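PDB 6BJA: acetyl-CoA acetyltransferase A from Ascaris suum, which probably catalyses the reversible, thiolase-type condensation of two acetyl-CoA molecules to acetoacetyl-CoA and free coenzyme A, a ligand it binds. Local coordinates for residues A16-I21 with N201-P206. Sequence-based numbering, arbitrary orientation.
Sequences AVRTPI and NKEVVP
Arg-18 and Glu-203 both carry CG between the backbone N and the carbonyl carbon (chi1 68° and 76°); Arg-18 is then extended as far as NE and Glu-203 beyond CG, which brings their ends together on one side of the paired backbones. Arg-18 NE donates to Glu-203 OE1 at 2.8 Å, a salt bridge lying in the guanidinium plane and using the anti lone pair of the carboxylate oxygen; the two flat groups stand 81° apart. Val-204 CG2 sits over the centre of one guanidinium face, 3.7 Å from Arg-18 CZ, while its CG1 meets Pro-20 CG. The backbones themselves form a single beta bridge: Arg-18 N binds Glu-203 O and Val-205 N binds Arg-18 O, each at 2.9 Å. Val-204 CA adds a C-H...O contact to Arg-18 O. At the other side of the backbone, Val-205 CG1 packs 3.8 Å from Val-17 CB. The principle illustrated is a loop tied to a strand by main chain and by charge at the same residue. Asp-222 pairs with Arg-18 NH1 and Thr-367 bonds Glu-203 OE1; two donors thus grip OE1 and two guanidinium nitrogens meet acids, which would favour the charged forms. Within the thiolase N-terminal domain, the loop after helix 177-197 joins strand 11-23 of the mixed sheet, beside strand 257-267; helix 357-371 touches Arg-18 and Glu-203, helix 33-48 Val-17 and Val-205.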
# COMPACT_ATOMS: atom_id res chain seq x y z
N ALA A 16 -27.24 -1.48 -31.43
CA ALA A 16 -26.05 -2.26 -31.06
C ALA A 16 -24.82 -1.41 -31.40
O ALA A 16 -24.54 -1.16 -32.56
CB ALA A 16 -26.02 -3.57 -31.81
N VAL A 17 -24.18 -0.89 -30.35
CA VAL A 17 -23.07 0.04 -30.53
C VAL A 17 -21.92 -0.30 -29.58
O VAL A 17 -22.12 -1.00 -28.57
CB VAL A 17 -23.49 1.51 -30.29
CG1 VAL A 17 -24.57 1.93 -31.28
CG2 VAL A 17 -23.97 1.73 -28.88
N ARG A 18 -20.73 0.18 -29.92
CA ARG A 18 -19.58 -0.03 -29.05
C ARG A 18 -18.61 1.14 -29.12
O ARG A 18 -18.56 1.84 -30.10
CB ARG A 18 -18.86 -1.32 -29.45
CG ARG A 18 -18.17 -1.26 -30.82
CD ARG A 18 -17.41 -2.53 -31.07
NE ARG A 18 -16.58 -2.57 -32.28
CZ ARG A 18 -15.31 -2.18 -32.35
NH1 ARG A 18 -14.71 -1.61 -31.32
NH2 ARG A 18 -14.62 -2.38 -33.47
N THR A 19 -17.83 1.34 -28.07
CA THR A 19 -16.69 2.22 -28.15
C THR A 19 -15.61 1.57 -28.98
O THR A 19 -15.59 0.35 -29.15
CB THR A 19 -16.11 2.54 -26.76
OG1 THR A 19 -15.53 1.34 -26.21
CG2 THR A 19 -17.14 3.11 -25.82
N PRO A 20 -14.68 2.37 -29.51
CA PRO A 20 -13.41 1.79 -29.90
C PRO A 20 -12.80 1.15 -28.67
O PRO A 20 -13.09 1.56 -27.53
CB PRO A 20 -12.57 2.97 -30.36
CG PRO A 20 -13.56 4.13 -30.48
CD PRO A 20 -14.60 3.83 -29.45
N ILE A 21 -11.94 0.17 -28.89
CA ILE A 21 -11.29 -0.54 -27.79
C ILE A 21 -9.88 0.02 -27.65
O ILE A 21 -9.12 0.03 -28.61
CB ILE A 21 -11.26 -2.05 -28.05
CG1 ILE A 21 -12.69 -2.61 -28.12
CG2 ILE A 21 -10.46 -2.74 -26.98
CD1 ILE A 21 -12.77 -4.01 -28.69
N ASN A 201 -17.88 1.24 -39.26
CA ASN A 201 -18.50 2.56 -39.15
C ASN A 201 -19.95 2.57 -38.74
O ASN A 201 -20.45 3.61 -38.30
CB ASN A 201 -18.36 3.31 -40.47
CG ASN A 201 -16.94 3.77 -40.73
OD1 ASN A 201 -16.05 3.60 -39.90
ND2 ASN A 201 -16.72 4.35 -41.90
N LYS A 202 -20.65 1.43 -38.82
CA LYS A 202 -22.04 1.39 -38.34
C LYS A 202 -22.14 1.23 -36.84
O LYS A 202 -23.17 1.57 -36.25
CB LYS A 202 -22.83 0.24 -38.97
CG LYS A 202 -22.95 0.38 -40.50
CD LYS A 202 -23.81 -0.72 -41.11
CE LYS A 202 -23.14 -2.08 -41.01
NZ LYS A 202 -23.97 -3.15 -41.68
N GLU A 203 -21.10 0.67 -36.23
CA GLU A 203 -21.18 0.24 -34.83
C GLU A 203 -20.38 1.05 -33.84
O GLU A 203 -20.71 1.06 -32.65
CB GLU A 203 -20.73 -1.23 -34.73
CG GLU A 203 -19.23 -1.49 -34.83
CD GLU A 203 -18.95 -2.96 -35.10
OE1 GLU A 203 -18.23 -3.63 -34.28
OE2 GLU A 203 -19.44 -3.45 -36.15
N VAL A 204 -19.29 1.68 -34.28
CA VAL A 204 -18.40 2.38 -33.36
C VAL A 204 -18.88 3.79 -33.10
O VAL A 204 -19.21 4.54 -34.04
CB VAL A 204 -16.94 2.41 -33.90
CG1 VAL A 204 -16.06 3.28 -33.03
CG2 VAL A 204 -16.36 1.02 -33.91
N VAL A 205 -18.89 4.16 -31.83
CA VAL A 205 -19.24 5.51 -31.43
C VAL A 205 -17.99 6.16 -30.84
O VAL A 205 -17.29 5.56 -30.02
CB VAL A 205 -20.43 5.49 -30.46
CG1 VAL A 205 -21.55 4.70 -31.10
CG2 VAL A 205 -20.07 4.85 -29.19
N PRO A 206 -17.65 7.37 -31.30
CA PRO A 206 -16.40 7.96 -30.83
C PRO A 206 -16.48 8.39 -29.38
O PRO A 206 -17.57 8.77 -28.92
CB PRO A 206 -16.22 9.17 -31.74
CG PRO A 206 -17.61 9.55 -32.12
CD PRO A 206 -18.33 8.23 -32.29